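Local coordinates for protein beta-galactosidase (Bacillus circulans subsp. alkalophilus, PDB 3TTY) that hydrolyses terminal beta-galactosyl residues from galactosides as a TIM-barrel glycoside hydrolase, and binds galactose in its pocket, at residues Tyr431-Met443 and Val607-Glu621. Numbering follows the deposited sequence.
Sequences YDALYKQNIQTDM and VKPLLNTPDGVEVAE
N438 and L610 join the two backbones: the loop that ends helix 423-435 lies against the link into strand 617-624, I439 next to P609, and L610 N gives N438 O a nearly straight 2.9 Å bond (177°). The N438 side chain then spends its whole amide on 607-621. Its ND2 uses both hydrogens, one on L611 O at 2.7 Å and one on T613 OG1 at 3.0 Å, with both acceptors close to the amide plane. T613 OG1 passes its own proton to V617 O, so the hydroxyl relays the grip to the start of the strand. On the other branch, OD1 takes V619 N at 3.1 Å, the donor standing above the carbonyl plane, while V619 CB and CG2 pack on the amide carbon. With CG beside its backbone N (chi1 -57°), the amide is sent between link and strand. Cut back to an alanine, the side chain could make none of these bonds: L611 O and V619 N would probably lose their partner in the loop, and T613 OG1 the N-H it accepts, though its bond to V617 O would remain.

Further along, Q440 starts extended and bends at chi2 (70°), bringing OE1 to E621 N at 3.0 Å and against L610 CD2. Y435 crosses E618 at about a right angle, its CE1 3.3 Å from the carboxylate carbon CD; its OH makes a weak bond to OE1, while OE2 is held by H337. I439 adds an apolar edge, CD1 beside the P609 ring and CG2 on V607. Waters bridge backbone carbonyls of the two sides, one between Y435 O and V619 O. N438, with its positive phi, is the C' residue of a Schellman motif; this helix cap in the trimerisation domain docks on the first, outermost strand of the C-terminal antiparallel sheet.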
ATOM      1  N   TYR A 431      19.779  20.046 -14.804  1.00 20.72           N
ATOM      2  CA  TYR A 431      21.132  19.503 -14.783  1.00 23.06           C
ATOM      3  C   TYR A 431      21.404  18.597 -15.997  1.00 22.17           C
ATOM      4  O   TYR A 431      22.449  18.694 -16.617  1.00 19.65           O
ATOM      5  CB  TYR A 431      21.398  18.751 -13.482  1.00 20.12           C
ATOM      6  CG  TYR A 431      22.839  18.313 -13.333  1.00 25.88           C
ATOM      7  CD1 TYR A 431      23.785  19.154 -12.754  1.00 25.07           C
ATOM      8  CD2 TYR A 431      23.261  17.060 -13.782  1.00 21.35           C
ATOM      9  CE1 TYR A 431      25.105  18.758 -12.611  1.00 23.24           C
ATOM     10  CE2 TYR A 431      24.579  16.658 -13.641  1.00 20.78           C
ATOM     11  CZ  TYR A 431      25.494  17.508 -13.062  1.00 21.55           C
ATOM     12  OH  TYR A 431      26.800  17.120 -12.931  1.00 22.44           O
ATOM     13  N   ASP A 432      20.444  17.731 -16.314  1.00 22.51           N
ATOM     14  CA  ASP A 432      20.503  16.842 -17.470  1.00 20.67           C
ATOM     15  C   ASP A 432      20.792  17.645 -18.731  1.00 25.39           C
ATOM     16  O   ASP A 432      21.724  17.343 -19.474  1.00 25.99           O
ATOM     17  CB  ASP A 432      19.159  16.130 -17.615  1.00 21.64           C
ATOM     18  CG  ASP A 432      19.239  14.860 -18.445  1.00 28.74           C
ATOM     19  OD1 ASP A 432      20.242  14.122 -18.334  1.00 27.19           O
ATOM     20  OD2 ASP A 432      18.275  14.586 -19.200  1.00 30.80           O
ATOM     21  N   ALA A 433      19.996  18.684 -18.957  1.00 21.34           N
ATOM     22  CA  ALA A 433      20.130  19.527 -20.135  1.00 20.73           C
ATOM     23  C   ALA A 433      21.551  20.059 -20.287  1.00 24.76           C
ATOM     24  O   ALA A 433      22.058  20.174 -21.402  1.00 28.73           O
ATOM     25  CB  ALA A 433      19.122  20.687 -20.085  1.00 20.79           C
ATOM     26  N   LEU A 434      22.189  20.391 -19.170  1.00 22.78           N
ATOM     27  CA  LEU A 434      23.575  20.845 -19.215  1.00 24.47           C
ATOM     28  C   LEU A 434      24.486  19.653 -19.506  1.00 26.48           C
ATOM     29  O   LEU A 434      25.349  19.717 -20.381  1.00 22.03           O
ATOM     30  CB  LEU A 434      23.963  21.527 -17.904  1.00 22.71           C
ATOM     31  CG  LEU A 434      23.326  22.910 -17.657  1.00 24.84           C
ATOM     32  CD1 LEU A 434      23.146  23.186 -16.175  1.00 18.46           C
ATOM     33  CD2 LEU A 434      24.163  24.010 -18.287  1.00 21.73           C
ATOM     34  N   TYR A 435      24.265  18.566 -18.770  1.00 23.72           N
ATOM     35  CA  TYR A 435      25.015  17.327 -18.922  1.00 24.78           C
ATOM     36  C   TYR A 435      25.104  16.932 -20.393  1.00 24.32           C
ATOM     37  O   TYR A 435      26.183  16.638 -20.891  1.00 23.83           O
ATOM     38  CB  TYR A 435      24.339  16.234 -18.085  1.00 19.99           C
ATOM     39  CG  TYR A 435      24.828  14.812 -18.242  1.00 16.90           C
ATOM     40  CD1 TYR A 435      25.761  14.276 -17.363  1.00 22.24           C
ATOM     41  CD2 TYR A 435      24.296  13.977 -19.219  1.00 22.92           C
ATOM     42  CE1 TYR A 435      26.194  12.957 -17.478  1.00 21.38           C
ATOM     43  CE2 TYR A 435      24.722  12.655 -19.353  1.00 21.59           C
ATOM     44  CZ  TYR A 435      25.671  12.154 -18.472  1.00 25.02           C
ATOM     45  OH  TYR A 435      26.093  10.850 -18.581  1.00 29.18           O
ATOM     46  N   LYS A 436      23.971  16.954 -21.088  1.00 21.92           N
ATOM     47  CA  LYS A 436      23.917  16.509 -22.478  1.00 25.88           C
ATOM     48  C   LYS A 436      24.740  17.358 -23.437  1.00 25.56           C
ATOM     49  O   LYS A 436      24.985  16.953 -24.572  1.00 27.82           O
ATOM     50  CB  LYS A 436      22.475  16.461 -22.964  1.00 27.82           C
ATOM     51  CG  LYS A 436      21.673  15.316 -22.395  1.00 29.73           C
ATOM     52  CD  LYS A 436      20.204  15.464 -22.774  1.00 32.81           C
ATOM     53  CE  LYS A 436      19.383  14.302 -22.234  1.00 40.41           C
ATOM     54  NZ  LYS A 436      17.911  14.555 -22.342  1.00 59.30           N
ATOM     55  N   GLN A 437      25.161  18.533 -22.985  1.00 22.06           N
ATOM     56  CA  GLN A 437      25.909  19.435 -23.839  1.00 25.89           C
ATOM     57  C   GLN A 437      27.330  19.592 -23.330  1.00 25.76           C
ATOM     58  O   GLN A 437      28.097  20.392 -23.858  1.00 26.78           O
ATOM     59  CB  GLN A 437      25.203  20.797 -23.960  1.00 23.60           C
ATOM     60  CG  GLN A 437      23.779  20.672 -24.502  1.00 26.34           C
ATOM     61  CD  GLN A 437      23.039  22.002 -24.566  1.00 29.68           C
ATOM     62  OE1 GLN A 437      23.655  23.065 -24.637  1.00 32.68           O
ATOM     63  NE2 GLN A 437      21.711  21.945 -24.547  1.00 26.22           N
ATOM     64  N   ASN A 438      27.681  18.805 -22.318  1.00 20.80           N
ATOM     65  CA  ASN A 438      29.018  18.855 -21.744  1.00 25.11           C
ATOM     66  C   ASN A 438      29.361  20.268 -21.252  1.00 26.02           C
ATOM     67  O   ASN A 438      30.505  20.720 -21.348  1.00 25.20           O
ATOM     68  CB  ASN A 438      30.069  18.349 -22.748  1.00 25.24           C
ATOM     69  CG  ASN A 438      29.777  16.933 -23.247  1.00 28.68           C
ATOM     70  OD1 ASN A 438      29.333  16.067 -22.487  1.00 30.64           O
ATOM     71  ND2 ASN A 438      30.020  16.697 -24.529  1.00 27.52           N
ATOM     72  N   ILE A 439      28.356  20.966 -20.736  1.00 24.43           N
ATOM     73  CA  ILE A 439      28.592  22.269 -20.129  1.00 27.29           C
ATOM     74  C   ILE A 439      29.007  22.003 -18.702  1.00 24.86           C
ATOM     75  O   ILE A 439      28.252  21.408 -17.937  1.00 25.87           O
ATOM     76  CB  ILE A 439      27.323  23.158 -20.113  1.00 30.08           C
ATOM     77  CG1 ILE A 439      26.701  23.286 -21.512  1.00 25.40           C
ATOM     78  CG2 ILE A 439      27.645  24.531 -19.537  1.00 20.63           C
ATOM     79  CD1 ILE A 439      27.401  24.287 -22.399  1.00 28.56           C
ATOM     80  N   GLN A 440      30.211  22.426 -18.346  1.00 24.86           N
ATOM     81  CA  GLN A 440      30.723  22.206 -17.004  1.00 21.75           C
ATOM     82  C   GLN A 440      29.845  22.944 -16.000  1.00 25.96           C
ATOM     83  O   GLN A 440      29.601  24.143 -16.140  1.00 24.83           O
ATOM     84  CB  GLN A 440      32.162  22.694 -16.911  1.00 22.31           C
ATOM     85  CG  GLN A 440      32.801  22.477 -15.551  1.00 22.21           C
ATOM     86  CD  GLN A 440      33.067  21.006 -15.248  1.00 28.03           C
ATOM     87  OE1 GLN A 440      33.007  20.144 -16.140  1.00 23.71           O
ATOM     88  NE2 GLN A 440      33.357  20.713 -13.978  1.00 21.32           N
ATOM     89  N   THR A 441      29.367  22.226 -14.991  1.00 23.82           N
ATOM     90  CA  THR A 441      28.405  22.789 -14.055  1.00 23.88           C
ATOM     91  C   THR A 441      28.693  22.357 -12.618  1.00 22.10           C
ATOM     92  O   THR A 441      29.164  21.242 -12.371  1.00 24.93           O
ATOM     93  CB  THR A 441      26.983  22.335 -14.412  1.00 24.80           C
ATOM     94  OG1 THR A 441      26.930  20.912 -14.323  1.00 36.85           O
ATOM     95  CG2 THR A 441      26.631  22.717 -15.824  1.00 21.16           C
ATOM     96  N   ASP A 442      28.422  23.251 -11.675  1.00 19.65           N
ATOM     97  CA  ASP A 442      28.513  22.940 -10.252  1.00 18.68           C
ATOM     98  C   ASP A 442      27.137  22.960  -9.622  1.00 20.79           C
ATOM     99  O   ASP A 442      26.371  23.905  -9.833  1.00 18.20           O
ATOM    100  CB  ASP A 442      29.328  23.994  -9.511  1.00 22.46           C
ATOM    101  CG  ASP A 442      30.767  23.999  -9.905  1.00 25.81           C
ATOM    102  OD1 ASP A 442      31.239  22.967 -10.434  1.00 25.34           O
ATOM    103  OD2 ASP A 442      31.421  25.033  -9.659  1.00 26.96           O
ATOM    104  N   MET A 443      26.843  21.938  -8.823  1.00 18.17           N
ATOM    105  CA  MET A 443      25.709  21.984  -7.912  1.00 19.10           C
ATOM    106  C   MET A 443      26.145  22.816  -6.713  1.00 21.63           C
ATOM    107  O   MET A 443      27.227  22.595  -6.166  1.00 19.13           O
ATOM    108  CB  MET A 443      25.322  20.573  -7.468  1.00 18.23           C
ATOM    109  CG  MET A 443      24.835  19.680  -8.596  1.00 14.21           C
ATOM    110  SD  MET A 443      23.322  20.298  -9.342  1.00 20.94           S
ATOM    111  CE  MET A 443      22.333  20.571  -7.872  1.00 17.47           C
ATOM    112  N   VAL A 607      29.651  30.974 -22.802  1.00 33.87           N
ATOM    113  CA  VAL A 607      30.132  29.711 -22.243  1.00 30.26           C
ATOM    114  C   VAL A 607      29.869  28.578 -23.218  1.00 27.10           C
ATOM    115  O   VAL A 607      28.814  28.513 -23.827  1.00 27.12           O
ATOM    116  CB  VAL A 607      29.580  29.424 -20.821  1.00 31.67           C
ATOM    117  CG1 VAL A 607      28.221  30.032 -20.643  1.00 33.81           C
ATOM    118  CG2 VAL A 607      29.571  27.930 -20.524  1.00 28.54           C
ATOM    119  N   LYS A 608      30.865  27.714 -23.385  1.00 32.57           N
ATOM    120  CA  LYS A 608      30.867  26.712 -24.446  1.00 31.47           C
ATOM    121  C   LYS A 608      31.032  25.293 -23.906  1.00 28.18           C
ATOM    122  O   LYS A 608      31.660  25.091 -22.871  1.00 26.64           O
ATOM    123  CB  LYS A 608      32.008  27.012 -25.425  1.00 29.88           C
ATOM    124  CG  LYS A 608      31.802  28.273 -26.261  1.00 37.89           C
ATOM    125  CD  LYS A 608      32.996  28.539 -27.171  1.00 47.80           C
ATOM    126  CE  LYS A 608      32.702  29.665 -28.166  1.00 53.81           C
ATOM    127  NZ  LYS A 608      32.198  30.910 -27.505  1.00 52.71           N
ATOM    128  N   PRO A 609      30.472  24.304 -24.616  1.00 27.60           N
ATOM    129  CA  PRO A 609      30.719  22.898 -24.286  1.00 28.78           C
ATOM    130  C   PRO A 609      32.204  22.613 -24.106  1.00 29.63           C
ATOM    131  O   PRO A 609      33.034  23.224 -24.775  1.00 28.26           O
ATOM    132  CB  PRO A 609      30.192  22.160 -25.522  1.00 25.34           C
ATOM    133  CG  PRO A 609      29.065  23.020 -25.985  1.00 24.67           C
ATOM    134  CD  PRO A 609      29.531  24.443 -25.747  1.00 27.97           C
ATOM    135  N   LEU A 610      32.527  21.705 -23.190  1.00 28.35           N
ATOM    136  CA  LEU A 610      33.883  21.208 -23.050  1.00 26.45           C
ATOM    137  C   LEU A 610      34.306  20.617 -24.384  1.00 29.48           C
ATOM    138  O   LEU A 610      35.405  20.874 -24.881  1.00 29.42           O
ATOM    139  CB  LEU A 610      33.918  20.092 -22.009  1.00 28.94           C
ATOM    140  CG  LEU A 610      34.337  20.358 -20.565  1.00 28.07           C
ATOM    141  CD1 LEU A 610      34.529  21.839 -20.291  1.00 30.39           C
ATOM    142  CD2 LEU A 610      33.313  19.746 -19.615  1.00 29.18           C
ATOM    143  N   LEU A 611      33.404  19.819 -24.942  1.00 24.26           N
ATOM    144  CA  LEU A 611      33.640  19.015 -26.125  1.00 28.46           C
ATOM    145  C   LEU A 611      32.268  18.717 -26.700  1.00 31.50           C
ATOM    146  O   LEU A 611      31.285  18.674 -25.958  1.00 32.44           O
ATOM    147  CB  LEU A 611      34.288  17.699 -25.709  1.00 25.67           C
ATOM    148  CG  LEU A 611      35.535  17.153 -26.396  1.00 30.12           C
ATOM    149  CD1 LEU A 611      36.556  18.241 -26.710  1.00 30.21           C
ATOM    150  CD2 LEU A 611      36.136  16.079 -25.513  1.00 25.84           C
ATOM    151  N   ASN A 612      32.185  18.525 -28.012  1.00 31.37           N
ATOM    152  CA  ASN A 612      30.971  17.994 -28.619  1.00 33.35           C
ATOM    153  C   ASN A 612      31.110  16.492 -28.768  1.00 31.81           C
ATOM    154  O   ASN A 612      32.097  16.022 -29.325  1.00 36.52           O
ATOM    155  CB  ASN A 612      30.697  18.646 -29.974  1.00 33.15           C
ATOM    156  CG  ASN A 612      30.241  20.083 -29.838  1.00 44.95           C
ATOM    157  OD1 ASN A 612      29.078  20.347 -29.526  1.00 46.25           O
ATOM    158  ND2 ASN A 612      31.158  21.023 -30.057  1.00 41.44           N
ATOM    159  N   THR A 613      30.138  15.740 -28.259  1.00 29.27           N
ATOM    160  CA  THR A 613      30.208  14.283 -28.295  1.00 30.38           C
ATOM    161  C   THR A 613      28.843  13.677 -28.552  1.00 27.96           C
ATOM    162  O   THR A 613      27.826  14.334 -28.378  1.00 28.27           O
ATOM    163  CB  THR A 613      30.751  13.688 -26.975  1.00 29.84           C
ATOM    164  OG1 THR A 613      29.867  14.030 -25.903  1.00 31.67           O
ATOM    165  CG2 THR A 613      32.157  14.199 -26.671  1.00 26.59           C
ATOM    166  N   PRO A 614      28.822  12.409 -28.976  1.00 30.65           N
ATOM    167  CA  PRO A 614      27.573  11.694 -29.242  1.00 29.97           C
ATOM    168  C   PRO A 614      26.764  11.519 -27.972  1.00 28.08           C
ATOM    169  O   PRO A 614      27.299  11.695 -26.878  1.00 31.84           O
ATOM    170  CB  PRO A 614      28.054  10.328 -29.751  1.00 29.25           C
ATOM    171  CG  PRO A 614      29.426  10.577 -30.272  1.00 31.07           C
ATOM    172  CD  PRO A 614      30.004  11.623 -29.364  1.00 30.64           C
ATOM    173  N   ASP A 615      25.490  11.168 -28.121  1.00 27.62           N
ATOM    174  CA  ASP A 615      24.620  10.947 -26.976  1.00 29.68           C
ATOM    175  C   ASP A 615      25.194   9.854 -26.088  1.00 33.55           C
ATOM    176  O   ASP A 615      25.589   8.794 -26.571  1.00 30.98           O
ATOM    177  CB  ASP A 615      23.203  10.563 -27.421  1.00 32.18           C
ATOM    178  CG  ASP A 615      22.483  11.696 -28.138  1.00 42.87           C
ATOM    179  OD1 ASP A 615      23.019  12.831 -28.155  1.00 36.34           O
ATOM    180  OD2 ASP A 615      21.376  11.454 -28.679  1.00 48.91           O
ATOM    181  N   GLY A 616      25.245  10.121 -24.788  1.00 30.95           N
ATOM    182  CA  GLY A 616      25.692   9.130 -23.831  1.00 27.31           C
ATOM    183  C   GLY A 616      27.189   9.139 -23.618  1.00 26.07           C
ATOM    184  O   GLY A 616      27.718   8.301 -22.903  1.00 26.31           O
ATOM    185  N   VAL A 617      27.876  10.079 -24.251  1.00 25.31           N
ATOM    186  CA  VAL A 617      29.301  10.227 -24.022  1.00 26.60           C
ATOM    187  C   VAL A 617      29.499  11.453 -23.149  1.00 26.93           C
ATOM    188  O   VAL A 617      29.470  12.590 -23.620  1.00 25.12           O
ATOM    189  CB  VAL A 617      30.098  10.367 -25.334  1.00 28.81           C
ATOM    190  CG1 VAL A 617      31.573  10.677 -25.037  1.00 22.46           C
ATOM    191  CG2 VAL A 617      29.956   9.103 -26.172  1.00 30.39           C
ATOM    192  N   GLU A 618      29.689  11.211 -21.864  1.00 23.64           N
ATOM    193  CA  GLU A 618      29.769  12.289 -20.905  1.00 23.70           C
ATOM    194  C   GLU A 618      31.159  12.905 -20.872  1.00 24.80           C
ATOM    195  O   GLU A 618      32.172  12.198 -20.856  1.00 22.24           O
ATOM    196  CB  GLU A 618      29.383  11.771 -19.524  1.00 22.30           C
ATOM    197  CG  GLU A 618      29.632  12.754 -18.400  1.00 22.76           C
ATOM    198  CD  GLU A 618      29.361  12.136 -17.050  1.00 22.91           C
ATOM    199  OE1 GLU A 618      28.999  10.940 -17.009  1.00 23.18           O
ATOM    200  OE2 GLU A 618      29.528  12.837 -16.034  1.00 23.72           O
ATOM    201  N   VAL A 619      31.210  14.231 -20.872  1.00 21.20           N
ATOM    202  CA  VAL A 619      32.477  14.906 -20.683  1.00 22.32           C
ATOM    203  C   VAL A 619      32.433  15.864 -19.492  1.00 23.06           C
ATOM    204  O   VAL A 619      31.516  16.674 -19.372  1.00 21.47           O
ATOM    205  CB  VAL A 619      32.903  15.663 -21.946  1.00 21.57           C
ATOM    206  CG1 VAL A 619      34.295  16.245 -21.757  1.00 20.47           C
ATOM    207  CG2 VAL A 619      32.859  14.738 -23.155  1.00 24.11           C
ATOM    208  N   ALA A 620      33.429  15.771 -18.620  1.00 20.12           N
ATOM    209  CA  ALA A 620      33.511  16.659 -17.474  1.00 19.72           C
ATOM    210  C   ALA A 620      34.960  17.041 -17.234  1.00 25.41           C
ATOM    211  O   ALA A 620      35.872  16.321 -17.633  1.00 24.35           O
ATOM    212  CB  ALA A 620      32.915  15.996 -16.240  1.00 22.91           C
ATOM    213  N   GLU A 621      35.175  18.168 -16.565  1.00 23.81           N
ATOM    214  CA  GLU A 621      36.511  18.719 -16.460  1.00 25.78           C
ATOM    215  C   GLU A 621      36.934  18.973 -15.024  1.00 26.63           C
ATOM    216  O   GLU A 621      36.163  19.497 -14.223  1.00 29.50           O
ATOM    217  CB  GLU A 621      36.610  20.031 -17.255  1.00 23.96           C
ATOM    218  CG  GLU A 621      38.002  20.680 -17.195  1.00 24.33           C
ATOM    219  CD  GLU A 621      38.010  22.134 -17.668  1.00 31.73           C
ATOM    220  OE1 GLU A 621      37.210  22.935 -17.138  1.00 29.28           O
ATOM    221  OE2 GLU A 621      38.807  22.475 -18.575  1.00 28.53           O
TER
HETATM  222  O   HOH W   1      28.658  16.036 -19.243  1.00 24.47           O
HETATM  223  O   HOH W   2      26.634  15.023 -25.826  1.00 35.38           O
HETATM  224  O   HOH W   3      23.651  14.794 -26.038  1.00 37.59           O
HETATM  225  O   HOH W   4      27.672  19.851 -26.730  1.00 29.04           O
HETATM  226  O   HOH W   5      31.899  24.036 -20.173  1.00 23.87           O
HETATM  227  O   HOH W   6      30.426  18.914 -17.821  1.00 29.83           O